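Local coordinates for uridylate kinase (Archaeoglobus fulgidus, PDB 2IJ9), which probably catalyses the reversible phosphorylation of UMP to UDP with ATP as phosphate donor, a step in the de novo pathway to CTP, at residues 132-137 with 195-200; 115-120 with 178-183; 2-7 with 122-127; 139-144 with 214-219; 37-42 with 104-109. The protein carries 1 engineered substitution. All blocks are in the same frame, centred on the assembly; numbering follows the deposited sequence.

Overall arrangement
Four of the five contacts draw on one mixed sheet of the amino acid kinase fold. Interaction 5 pairs strands 34-39 and 104-107. Strand 2-7 of interaction 3 bonds to strand 34-39, L5 O lying 3.0 Å from V38 N, and also to strand 131-136 of interaction 1. Strand 195-199 bonds in turn to strand 216-218 of interaction 4. Interactions 2 and 3 share helix 117-126, and their centres are about 12 Å apart. Predicted nucleotide-binding residues occur in interactions 1, 2, 4 and 5, and interaction 5 holds a sulfate. Interactions 4 and 5 are farthest apart, about 22 Å between centres.

Interaction 1 (132-137 with 195-200)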
# COMPACT_ATOMS: atom_id res chain seq x y z
N PHE B 132 -21.57 -2.35 -22.44
CA PHE B 132 -20.58 -2.89 -21.50
C PHE B 132 -19.21 -2.22 -21.69
O PHE B 132 -18.51 -2.51 -22.65
CB PHE B 132 -20.45 -4.40 -21.69
CG PHE B 132 -19.40 -5.04 -20.82
CD1 PHE B 132 -19.04 -4.48 -19.59
CD2 PHE B 132 -18.79 -6.22 -21.21
CE1 PHE B 132 -18.07 -5.08 -18.80
CE2 PHE B 132 -17.83 -6.83 -20.42
CZ PHE B 132 -17.47 -6.26 -19.21
N ILE B 133 -18.85 -1.35 -20.76
CA ILE B 133 -17.57 -0.65 -20.80
C ILE B 133 -16.53 -1.31 -19.88
O ILE B 133 -16.62 -1.24 -18.65
CB ILE B 133 -17.76 0.83 -20.44
CG1 ILE B 133 -18.84 1.45 -21.33
CG2 ILE B 133 -16.44 1.59 -20.58
CD1 ILE B 133 -19.12 2.89 -21.03
N ASN B 134 -15.56 -1.95 -20.51
CA ASN B 134 -14.53 -2.69 -19.78
C ASN B 134 -13.23 -1.85 -19.58
O ASN B 134 -12.31 -1.91 -20.41
CB ASN B 134 -14.24 -4.02 -20.48
CG ASN B 134 -13.32 -4.90 -19.69
OD1 ASN B 134 -13.31 -4.88 -18.46
ND2 ASN B 134 -12.52 -5.69 -20.40
N ALA B 135 -13.18 -1.09 -18.49
CA ALA B 135 -12.07 -0.18 -18.23
C ALA B 135 -10.85 -0.91 -17.67
O ALA B 135 -10.77 -1.15 -16.46
CB ALA B 135 -12.50 0.90 -17.28
N THR B 136 -9.91 -1.22 -18.54
CA THR B 136 -8.69 -1.93 -18.17
C THR B 136 -7.47 -0.98 -18.13
O THR B 136 -7.61 0.24 -18.29
CB THR B 136 -8.47 -3.20 -19.06
OG1 THR B 136 -7.23 -3.84 -18.71
CG2 THR B 136 -8.46 -2.85 -20.55
N ASN B 137 -6.28 -1.54 -17.90
CA ASN B 137 -5.05 -0.74 -17.82
C ASN B 137 -4.31 -0.70 -19.16
O ASN B 137 -3.29 -0.03 -19.30
CB ASN B 137 -4.13 -1.23 -16.68
CG ASN B 137 -4.13 -2.74 -16.54
OD1 ASN B 137 -4.17 -3.47 -17.53
ND2 ASN B 137 -4.09 -3.21 -15.29
N THR B 195 -19.77 -3.62 -26.63
CA THR B 195 -18.70 -3.61 -25.64
C THR B 195 -17.57 -2.62 -26.00
O THR B 195 -17.35 -2.29 -27.16
CB THR B 195 -18.16 -5.04 -25.40
OG1 THR B 195 -19.24 -5.87 -24.96
CG2 THR B 195 -17.07 -5.07 -24.33
N TYR B 196 -16.90 -2.12 -24.97
CA TYR B 196 -15.70 -1.34 -25.12
C TYR B 196 -14.60 -2.03 -24.32
O TYR B 196 -14.86 -2.63 -23.27
CB TYR B 196 -15.93 0.07 -24.59
CG TYR B 196 -16.66 0.96 -25.56
CD1 TYR B 196 -18.04 0.89 -25.69
CD2 TYR B 196 -15.97 1.88 -26.34
CE1 TYR B 196 -18.72 1.71 -26.58
CE2 TYR B 196 -16.63 2.71 -27.23
CZ TYR B 196 -18.00 2.62 -27.35
OH TYR B 196 -18.66 3.45 -28.23
N VAL B 197 -13.38 -1.96 -24.84
CA VAL B 197 -12.20 -2.39 -24.10
C VAL B 197 -11.23 -1.21 -24.09
O VAL B 197 -10.70 -0.83 -25.14
CB VAL B 197 -11.55 -3.62 -24.76
CG1 VAL B 197 -10.19 -3.91 -24.13
CG2 VAL B 197 -12.48 -4.83 -24.63
N ILE B 198 -11.02 -0.60 -22.93
CA ILE B 198 -10.36 0.70 -22.92
C ILE B 198 -9.35 0.90 -21.80
O ILE B 198 -9.36 0.18 -20.80
CB ILE B 198 -11.39 1.85 -22.91
CG1 ILE B 198 -12.28 1.78 -21.66
CG2 ILE B 198 -12.21 1.84 -24.21
CD1 ILE B 198 -12.97 3.10 -21.31
N LEU B 199 -8.46 1.86 -21.98
CA LEU B 199 -7.65 2.34 -20.88
C LEU B 199 -8.55 3.11 -19.90
O LEU B 199 -9.10 4.17 -20.21
CB LEU B 199 -6.48 3.17 -21.39
CG LEU B 199 -5.45 3.48 -20.30
CD1 LEU B 199 -4.05 3.14 -20.78
CD2 LEU B 199 -5.57 4.94 -19.78
N GLY B 200 -8.69 2.54 -18.71
CA GLY B 200 -9.62 3.05 -17.72
C GLY B 200 -9.25 4.40 -17.15
O GLY B 200 -8.62 4.49 -16.10
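The F132 ring has the methyl of T195 beside it, approaching obliquely, with T195 CG2 3.7 Å from F132 CD2. With F132 CG and T195 CG2 each anti to its own backbone N (chi1 of F132 177°), the two side chains lie side by side and point the same way. A120 and A121 of helix 117-126 also touch the F132 side chain. The Y196 ring lies on the other face of the sheet, where I133 CG1 stands oblique to it. I133 CG2 is 4.3 Å from Y196 CB and 3.9 Å from I198 CD1. A208 of helix 202-209 touches both I133 and Y196.

T195 OG1 turns to I193 O, with which it hydrogen-bonds. An alanine here would probably leave the F132 ring without its methyl neighbour and I193 O without this hydroxyl partner.

The segments are neighbouring parallel strands of the central sheet of the amino acid kinase fold, their axes at 25°. Y196 takes part twice: its N gives a bond to F132 O, and its O receives N134 N at 2.9 Å. I198 N then bonds to N134 O at 3.1 Å, and I198 O accepts T136 N. G200 N continues the series past the end of its strand, bonding to T136 O.

T136 CG2 lies 4.1 Å from V197 CG1. T136 and N137 are predicted to bind ATP, so the paired strand ends lead towards the probable nucleotide site. On the face with I133 and I198, A135 CB rests on G200 CA at 3.6 Å.

Interaction 2 (115-120 with 178-183)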
# COMPACT_ATOMS: atom_id res chain seq x y z
N THR B 115 -13.59 -14.12 -13.21
CA THR B 115 -13.77 -12.85 -12.53
C THR B 115 -13.84 -11.59 -13.38
O THR B 115 -13.34 -11.54 -14.50
CB THR B 115 -12.66 -12.65 -11.45
OG1 THR B 115 -11.44 -13.27 -11.89
CG2 THR B 115 -13.09 -13.26 -10.11
N THR B 116 -14.50 -10.61 -12.77
CA THR B 116 -14.62 -9.18 -13.15
C THR B 116 -15.07 -8.84 -14.56
O THR B 116 -16.14 -8.27 -14.73
CB THR B 116 -13.40 -8.35 -12.77
OG1 THR B 116 -12.81 -8.90 -11.58
CG2 THR B 116 -13.83 -6.91 -12.52
N ASP B 117 -14.25 -9.18 -15.55
CA ASP B 117 -14.66 -9.07 -16.95
C ASP B 117 -15.86 -9.98 -17.19
O ASP B 117 -16.90 -9.52 -17.66
CB ASP B 117 -13.52 -9.48 -17.88
CG ASP B 117 -12.36 -8.52 -17.84
OD1 ASP B 117 -12.52 -7.43 -17.23
OD2 ASP B 117 -11.30 -8.84 -18.41
N ALA B 118 -15.69 -11.25 -16.84
CA ALA B 118 -16.74 -12.25 -17.03
C ALA B 118 -17.94 -11.89 -16.17
O ALA B 118 -19.05 -11.78 -16.68
CB ALA B 118 -16.23 -13.64 -16.68
N THR B 119 -17.69 -11.64 -14.89
CA THR B 119 -18.73 -11.21 -13.97
C THR B 119 -19.56 -10.06 -14.54
O THR B 119 -20.79 -10.13 -14.55
CB THR B 119 -18.14 -10.81 -12.65
OG1 THR B 119 -17.62 -11.98 -11.99
CG2 THR B 119 -19.18 -10.11 -11.76
N ALA B 120 -18.89 -9.03 -15.04
CA ALA B 120 -19.60 -7.87 -15.55
C ALA B 120 -20.27 -8.16 -16.88
O ALA B 120 -21.30 -7.56 -17.19
CB ALA B 120 -18.66 -6.68 -15.68
N VAL B 178 -4.00 -10.54 -21.75
CA VAL B 178 -4.40 -11.10 -20.45
C VAL B 178 -5.76 -10.54 -20.02
O VAL B 178 -6.44 -11.11 -19.17
CB VAL B 178 -3.32 -10.91 -19.34
CG1 VAL B 178 -2.33 -12.08 -19.34
CG2 VAL B 178 -2.60 -9.55 -19.47
N VAL B 179 -6.13 -9.41 -20.62
CA VAL B 179 -7.48 -8.89 -20.48
C VAL B 179 -8.05 -8.99 -21.88
O VAL B 179 -7.29 -9.29 -22.79
CB VAL B 179 -7.45 -7.40 -20.06
CG1 VAL B 179 -7.59 -7.27 -18.55
CG2 VAL B 179 -6.17 -6.70 -20.53
N ILE B 180 -9.34 -8.87 -22.16
CA ILE B 180 -10.52 -9.48 -21.59
C ILE B 180 -10.41 -11.02 -21.49
O ILE B 180 -9.60 -11.65 -22.17
CB ILE B 180 -11.65 -9.15 -22.61
CG1 ILE B 180 -13.00 -8.90 -21.94
CG2 ILE B 180 -11.70 -10.17 -23.76
CD1 ILE B 180 -13.86 -7.86 -22.68
N ASP B 181 -11.26 -11.61 -20.64
CA ASP B 181 -11.31 -13.07 -20.42
C ASP B 181 -11.98 -13.75 -21.61
O ASP B 181 -12.78 -13.14 -22.32
CB ASP B 181 -12.06 -13.36 -19.11
CG ASP B 181 -12.03 -14.84 -18.71
OD1 ASP B 181 -11.09 -15.56 -19.10
OD2 ASP B 181 -12.97 -15.26 -17.98
N LEU B 182 -11.65 -15.03 -21.83
CA LEU B 182 -12.26 -15.84 -22.88
C LEU B 182 -13.76 -15.99 -22.67
O LEU B 182 -14.55 -15.77 -23.60
CB LEU B 182 -11.59 -17.22 -22.95
CG LEU B 182 -12.26 -18.37 -23.71
CD1 LEU B 182 -12.26 -18.13 -25.23
CD2 LEU B 182 -11.59 -19.69 -23.37
N LEU B 183 -14.15 -16.36 -21.44
CA LEU B 183 -15.56 -16.56 -21.09
C LEU B 183 -16.31 -15.24 -21.15
O LEU B 183 -17.48 -15.22 -21.52
CB LEU B 183 -15.71 -17.21 -19.71
CG LEU B 183 -14.91 -18.49 -19.45
CD1 LEU B 183 -15.10 -18.98 -18.01
CD2 LEU B 183 -15.26 -19.60 -20.45
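D117, in the first turn of helix 117-126, faces the extended run before helix 182-191, with D117 CA 6.2 Å from I180 CA. A second approach follows along the chain, A118 CA to L183 CA, at 6.0 Å.

The D117 carboxylate carries most of the contact. Its CG is anti to the carbonyl carbon, beside the backbone N (chi1 -67°). OD2 of D117 reaches the backbone of the other segment, 3.3 Å from I180 CA. The same oxygen is 3.9 Å from I180 CG1, and the two side chains cross obliquely. V179 CG1 meets OD2 as well, at 4.0 Å. D117 CB lies 4.1 Å from I180 CG1, so both the stem and the tip of the aspartate touch the isoleucine.

This is a meeting of two helix beginnings in the amino acid kinase fold. T116 occupies the N-cap position of one helix and D181 that of the other, but neither side chain makes a capping bond. T115 and T116 belong to the predicted UMP site, and V179 packs on T136, a predicted ATP-binding residue.

The D181 oxygens have different neighbours. OD1 receives a weak bond from L182 N in its own segment, whereas OD2 is 3.9 Å from A118 CB. H114 also touches the D181 side chain. No hydrogen bond joins the two segments. I180 continues inward to N134 on strand 131-136 and to I188 on helix 182-191.

Interaction 3 (2-7 with 122-127)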
# COMPACT_ATOMS: atom_id res chain seq x y z
N LYS B 2 -28.23 2.03 -20.24
CA LYS B 2 -27.90 1.05 -19.21
C LYS B 2 -26.43 0.69 -19.37
O LYS B 2 -26.06 -0.08 -20.26
CB LYS B 2 -28.76 -0.20 -19.32
CG LYS B 2 -29.91 -0.28 -18.34
CD LYS B 2 -30.75 -1.50 -18.67
CE LYS B 2 -31.73 -1.82 -17.56
NZ LYS B 2 -32.54 -3.01 -17.90
N VAL B 3 -25.59 1.25 -18.51
CA VAL B 3 -24.16 1.01 -18.59
C VAL B 3 -23.69 0.01 -17.55
O VAL B 3 -23.98 0.17 -16.35
CB VAL B 3 -23.36 2.29 -18.35
CG1 VAL B 3 -21.88 2.05 -18.65
CG2 VAL B 3 -23.90 3.42 -19.20
N VAL B 4 -22.96 -1.00 -18.01
CA VAL B 4 -22.13 -1.80 -17.11
C VAL B 4 -20.69 -1.33 -17.28
O VAL B 4 -20.13 -1.40 -18.38
CB VAL B 4 -22.21 -3.33 -17.39
CG1 VAL B 4 -21.26 -4.13 -16.48
CG2 VAL B 4 -23.62 -3.82 -17.23
N LEU B 5 -20.10 -0.83 -16.19
CA LEU B 5 -18.69 -0.45 -16.18
C LEU B 5 -17.88 -1.48 -15.42
O LEU B 5 -18.29 -1.93 -14.34
CB LEU B 5 -18.52 0.92 -15.54
CG LEU B 5 -17.09 1.45 -15.37
CD1 LEU B 5 -16.43 1.50 -16.72
CD2 LEU B 5 -17.10 2.82 -14.68
N SER B 6 -16.73 -1.82 -15.96
CA SER B 6 -15.86 -2.76 -15.28
C SER B 6 -14.54 -2.08 -14.88
O SER B 6 -13.78 -1.65 -15.73
CB SER B 6 -15.59 -3.98 -16.17
OG SER B 6 -15.36 -5.15 -15.40
N LEU B 7 -14.30 -1.98 -13.58
CA LEU B 7 -13.03 -1.49 -13.08
C LEU B 7 -12.24 -2.66 -12.52
O LEU B 7 -12.58 -3.21 -11.48
CB LEU B 7 -13.27 -0.46 -11.99
CG LEU B 7 -14.06 0.77 -12.43
CD1 LEU B 7 -14.65 1.42 -11.22
CD2 LEU B 7 -13.14 1.73 -13.16
N LEU B 122 -21.59 -11.20 -17.73
CA LEU B 122 -22.78 -11.84 -17.17
C LEU B 122 -23.84 -10.84 -16.69
O LEU B 122 -25.00 -10.94 -17.07
CB LEU B 122 -22.37 -12.78 -16.05
CG LEU B 122 -21.49 -13.95 -16.50
CD1 LEU B 122 -20.59 -14.43 -15.37
CD2 LEU B 122 -22.32 -15.09 -17.05
N LEU B 123 -23.44 -9.86 -15.88
CA LEU B 123 -24.34 -8.82 -15.38
C LEU B 123 -25.00 -8.01 -16.48
O LEU B 123 -26.20 -7.74 -16.42
CB LEU B 123 -23.61 -7.87 -14.42
CG LEU B 123 -24.50 -6.81 -13.79
CD1 LEU B 123 -25.65 -7.46 -13.04
CD2 LEU B 123 -23.72 -5.87 -12.86
N ALA B 124 -24.22 -7.64 -17.48
CA ALA B 124 -24.74 -6.92 -18.64
C ALA B 124 -25.88 -7.68 -19.30
O ALA B 124 -26.96 -7.14 -19.55
CB ALA B 124 -23.61 -6.67 -19.64
N GLU B 125 -25.61 -8.95 -19.59
CA GLU B 125 -26.57 -9.85 -20.22
C GLU B 125 -27.83 -9.98 -19.37
O GLU B 125 -28.91 -9.72 -19.86
CB GLU B 125 -25.89 -11.20 -20.43
CG GLU B 125 -26.70 -12.25 -21.15
CD GLU B 125 -26.03 -13.61 -21.05
OE1 GLU B 125 -25.82 -14.08 -19.91
OE2 GLU B 125 -25.72 -14.21 -22.11
N PHE B 126 -27.66 -10.38 -18.10
CA PHE B 126 -28.73 -10.50 -17.09
C PHE B 126 -29.70 -9.34 -17.08
O PHE B 126 -30.91 -9.54 -17.10
CB PHE B 126 -28.09 -10.58 -15.71
CG PHE B 126 -29.03 -10.94 -14.60
CD1 PHE B 126 -29.36 -12.27 -14.35
CD2 PHE B 126 -29.55 -9.96 -13.77
CE1 PHE B 126 -30.21 -12.61 -13.31
CE2 PHE B 126 -30.40 -10.29 -12.72
CZ PHE B 126 -30.73 -11.62 -12.49
N ILE B 127 -29.17 -8.13 -17.07
CA ILE B 127 -30.01 -6.95 -16.99
C ILE B 127 -30.29 -6.32 -18.34
O ILE B 127 -30.88 -5.24 -18.40
CB ILE B 127 -29.38 -5.89 -16.09
CG1 ILE B 127 -28.06 -5.40 -16.72
CG2 ILE B 127 -29.18 -6.47 -14.70
CD1 ILE B 127 -27.65 -3.97 -16.38
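V4 and A124 make the close part of this contact. V4 CG2 is the branch that touches, 3.6 Å from A124 CA and 3.7 Å from A124 CB. It is anti to the carbonyl carbon of V4, beside the backbone N. I127 CD1 covers the same methyl from farther along the chain, at 4.1 Å from V4 CG2. V4, A124 and I127 are all buried, and they form an apolar patch between strand and helix. A129 touches both V4 and A124, and F36 of strand 34-39 packs on I127.

Helix 117-126 links strands 104-107 and 131-136, which run parallel in the sheet. It is therefore the helix of a beta-alpha-beta crossover. Strands 34-39 and 2-7 lie between the two strands it joins, and here it packs on strand 2-7.

The other side of the contact is looser and partly exposed. There K2 sends a single chain, extended beyond CG, past the patch to the end of the helix. K2 NZ bonds to I127 O at 2.8 Å, coming in nearly along the C=O axis. K2 CE also passes I127 O, at 3.6 Å. An alanine at this position would probably leave I127 O without its ammonium partner and open a gap beside it.

I127 follows the last helical turn, at the end where backbone carbonyls point outward. A cationic amine bound there is likely to be favoured by the negative end of the helix dipole.

Interaction 4 (139-144 with 214-219)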
# COMPACT_ATOMS: atom_id res chain seq x y z
N ASP B 139 -4.98 -0.16 -23.57
CA ASP B 139 -5.73 0.80 -24.40
C ASP B 139 -6.87 0.16 -25.22
O ASP B 139 -7.89 0.80 -25.48
CB ASP B 139 -4.76 1.53 -25.33
CG ASP B 139 -5.24 2.92 -25.74
OD1 ASP B 139 -6.44 3.24 -25.60
OD2 ASP B 139 -4.38 3.70 -26.22
N GLY B 140 -6.69 -1.09 -25.62
CA GLY B 140 -7.72 -1.82 -26.34
C GLY B 140 -7.31 -3.27 -26.44
O GLY B 140 -6.55 -3.77 -25.61
N VAL B 141 -7.82 -3.95 -27.45
CA VAL B 141 -7.40 -5.32 -27.72
C VAL B 141 -6.24 -5.24 -28.70
O VAL B 141 -6.28 -4.43 -29.62
CB VAL B 141 -8.53 -6.16 -28.32
CG1 VAL B 141 -8.08 -7.61 -28.53
CG2 VAL B 141 -9.75 -6.12 -27.40
N TYR B 142 -5.23 -6.08 -28.50
CA TYR B 142 -4.00 -5.98 -29.31
C TYR B 142 -3.69 -7.19 -30.20
O TYR B 142 -4.26 -8.27 -30.02
CB TYR B 142 -2.82 -5.56 -28.42
CG TYR B 142 -2.85 -4.09 -28.13
CD1 TYR B 142 -3.60 -3.57 -27.07
CD2 TYR B 142 -2.15 -3.20 -28.92
CE1 TYR B 142 -3.64 -2.20 -26.81
CE2 TYR B 142 -2.18 -1.83 -28.68
CZ TYR B 142 -2.93 -1.34 -27.62
OH TYR B 142 -2.93 0.02 -27.40
N SER B 143 -2.78 -6.98 -31.15
CA SER B 143 -2.56 -7.85 -32.32
C SER B 143 -1.96 -9.25 -32.09
O SER B 143 -2.22 -9.89 -31.07
CB SER B 143 -1.75 -7.09 -33.39
OG SER B 143 -0.38 -6.98 -33.04
N ALA B 144 -1.16 -9.70 -33.06
CA ALA B 144 -0.63 -11.07 -33.10
C ALA B 144 0.44 -11.35 -32.05
O ALA B 144 1.57 -10.86 -32.16
CB ALA B 144 -0.10 -11.39 -34.50
N VAL B 214 -13.10 4.95 -28.82
CA VAL B 214 -12.10 4.68 -27.78
C VAL B 214 -11.74 3.20 -27.83
O VAL B 214 -12.55 2.35 -28.24
CB VAL B 214 -12.56 5.10 -26.35
CG1 VAL B 214 -12.09 6.50 -26.03
CG2 VAL B 214 -14.06 5.02 -26.21
N GLY B 215 -10.51 2.92 -27.44
CA GLY B 215 -9.96 1.58 -27.43
C GLY B 215 -10.40 0.68 -28.56
O GLY B 215 -10.17 0.95 -29.73
N THR B 216 -11.05 -0.40 -28.17
CA THR B 216 -11.57 -1.37 -29.11
C THR B 216 -13.07 -1.44 -28.88
O THR B 216 -13.54 -1.82 -27.80
CB THR B 216 -10.93 -2.75 -28.85
OG1 THR B 216 -9.51 -2.66 -29.05
CG2 THR B 216 -11.56 -3.83 -29.76
N VAL B 217 -13.83 -1.04 -29.90
CA VAL B 217 -15.28 -1.18 -29.84
C VAL B 217 -15.62 -2.57 -30.37
O VAL B 217 -14.99 -3.06 -31.30
CB VAL B 217 -16.02 -0.08 -30.63
CG1 VAL B 217 -17.50 -0.05 -30.21
CG2 VAL B 217 -15.37 1.29 -30.40
N ILE B 218 -16.59 -3.23 -29.73
CA ILE B 218 -17.00 -4.55 -30.15
C ILE B 218 -18.53 -4.56 -30.26
O ILE B 218 -19.22 -4.25 -29.28
CB ILE B 218 -16.48 -5.66 -29.20
CG1 ILE B 218 -14.99 -5.44 -28.90
CG2 ILE B 218 -16.74 -7.06 -29.78
CD1 ILE B 218 -14.25 -6.64 -28.38
N ALA B 219 -19.03 -4.89 -31.45
CA ALA B 219 -20.48 -4.89 -31.74
C ALA B 219 -20.87 -5.85 -32.87
O ALA B 219 -20.06 -6.15 -33.75
CB ALA B 219 -20.98 -3.48 -32.04
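T216 turns its OG1 anti to its carbonyl carbon, beside the backbone N (chi1 -62°), and this brings the hydroxyl to V141 N. In V141, CG2 is likewise anti to the carbonyl carbon, and it is the methyl that meets the threonine. The contact joins the loop after strand 131-136 to strand 216-218, near the end of the chain. That strand runs antiparallel to 195-199 within the mixed sheet of the amino acid kinase fold.

V141 N donates to T216 OG1 at 2.7 Å, and the bond is nearly straight, 173° at the hydrogen. T216 OG1 is gripped a second time, through a hydrogen bond with Y155 O. This buried hydroxyl thus has two partners, which should fix its rotation.

The valine and threonine side chains cross at about a right angle. V141 CG2 is 3.8 Å from T216 CG2, so the two methyls pack beside the polar bond. V197 of strand 195-199 and I166 of helix 160-166 also touch V141.

Two glycines bring the backbones close. G140 CA is 4.2 Å from G215 CA, and G215 has a positive phi (36°), which by itself favours glycine. Beside them, D139 packs on T201 of the second subunit. Two residues beyond G140 is Y142, predicted to bind ATP. On the G140 side, T216 OG1 also lies 3.4 Å from G140 CA.

Interaction 5 (37-42 with 104-109); sequences VVVGGG and VVVMGG. With SO4 (sulfate ion), chain D.
Two neighbouring parallel strands of the amino acid kinase sheet pair here, and one of them, 34-39, runs on into the glycine-rich turn G40-G41-G42 that holds a sulfate. V37 and M107 carry the backbone pairing. V37 N bonds to V105 O at 2.7 Å, and V37 O receives M107 N at 2.8 Å. M107 O in turn accepts V39 N at 3.1 Å. Strand 104-107 is the outermost strand on this side of the sheet within the chain.

On one face V38 and M107 lie side by side and point the same way. M107 CG, between its own backbone N and carbonyl carbon (chi1 64°), comes to V38 CG2 at 4.0 Å. L123 of helix 117-126 covers both side chains. On the other face V37 CB lies 4.0 Å from V106 CG2. V39 and V106 cross at about a right angle, V39 CG1 to V106 CG1 at 3.8 Å. Helix 59-80 covers the face of V37 and V106 through L77, which touches both V37 and V39.

Past the strand the chain meets the anion through its backbone. G41 N donates to sulfate O2 at 2.6 Å, and G42 N donates to O4. G41 is predicted to bind UMP and G42 to bind ATP, so the sulfate may mark a phosphate position, although it probably comes from the crystallisation liquor. G42 has a positive phi (59°), which favours glycine. G40 CA lies 3.3 Å from sulfate O1.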
# COMPACT_ATOMS: atom_id res chain seq x y z
N VAL B 37 -21.60 -0.75 -11.62
CA VAL B 37 -20.15 -0.82 -11.51
C VAL B 37 -19.69 -2.12 -10.86
O VAL B 37 -20.14 -2.47 -9.77
CB VAL B 37 -19.59 0.34 -10.68
CG1 VAL B 37 -18.08 0.25 -10.66
CG2 VAL B 37 -20.02 1.68 -11.25
N VAL B 38 -18.79 -2.83 -11.53
CA VAL B 38 -18.18 -4.02 -10.96
C VAL B 38 -16.67 -3.82 -10.69
O VAL B 38 -15.84 -3.82 -11.60
CB VAL B 38 -18.36 -5.23 -11.89
CG1 VAL B 38 -17.80 -6.51 -11.23
CG2 VAL B 38 -19.81 -5.39 -12.27
N VAL B 39 -16.32 -3.66 -9.42
CA VAL B 39 -14.93 -3.49 -9.04
C VAL B 39 -14.23 -4.84 -8.82
O VAL B 39 -14.86 -5.84 -8.49
CB VAL B 39 -14.80 -2.62 -7.78
CG1 VAL B 39 -15.83 -1.48 -7.78
CG2 VAL B 39 -14.96 -3.47 -6.56
N GLY B 40 -12.92 -4.86 -9.00
CA GLY B 40 -12.14 -6.07 -8.80
C GLY B 40 -11.27 -5.98 -7.57
O GLY B 40 -11.25 -4.96 -6.87
N GLY B 41 -10.53 -7.05 -7.29
CA GLY B 41 -9.77 -7.16 -6.05
C GLY B 41 -8.52 -6.31 -5.90
O GLY B 41 -8.14 -5.96 -4.78
N GLY B 42 -7.88 -6.00 -7.03
CA GLY B 42 -6.68 -5.17 -7.07
C GLY B 42 -5.54 -5.75 -6.24
O GLY B 42 -5.38 -6.98 -6.11
N VAL B 104 -26.96 4.36 -9.40
CA VAL B 104 -25.70 3.65 -9.42
C VAL B 104 -25.71 2.47 -8.45
O VAL B 104 -26.02 2.61 -7.27
CB VAL B 104 -24.48 4.59 -9.20
CG1 VAL B 104 -23.23 3.82 -8.86
CG2 VAL B 104 -24.23 5.39 -10.46
N VAL B 105 -25.39 1.30 -8.98
CA VAL B 105 -25.17 0.13 -8.17
C VAL B 105 -23.72 -0.29 -8.36
O VAL B 105 -23.21 -0.29 -9.47
CB VAL B 105 -26.13 -0.99 -8.53
CG1 VAL B 105 -25.85 -2.26 -7.70
CG2 VAL B 105 -27.56 -0.53 -8.29
N VAL B 106 -23.05 -0.60 -7.26
CA VAL B 106 -21.65 -0.99 -7.28
C VAL B 106 -21.49 -2.31 -6.56
O VAL B 106 -21.78 -2.42 -5.37
CB VAL B 106 -20.76 0.05 -6.55
CG1 VAL B 106 -19.31 -0.35 -6.64
CG2 VAL B 106 -20.96 1.46 -7.12
N MET B 107 -21.01 -3.31 -7.29
CA MET B 107 -20.80 -4.63 -6.69
C MET B 107 -19.39 -5.20 -6.86
O MET B 107 -18.64 -4.81 -7.76
CB MET B 107 -21.80 -5.63 -7.26
CG MET B 107 -21.67 -5.90 -8.74
SD MET B 107 -23.09 -6.84 -9.27
CE MET B 107 -22.80 -8.29 -8.26
N GLY B 108 -19.07 -6.16 -6.00
CA GLY B 108 -17.82 -6.89 -6.10
C GLY B 108 -18.06 -8.09 -6.98
O GLY B 108 -18.76 -7.99 -7.99
N GLY B 109 -17.47 -9.23 -6.59
CA GLY B 109 -17.72 -10.50 -7.25
C GLY B 109 -19.01 -11.14 -6.77
O GLY B 109 -19.66 -10.64 -5.84
S SO4 D . -9.22 -8.12 -10.38
O1 SO4 D . -9.88 -6.96 -10.97
O2 SO4 D . -10.05 -8.68 -9.31
O3 SO4 D . -9.05 -9.13 -11.43
O4 SO4 D . -7.94 -7.73 -9.81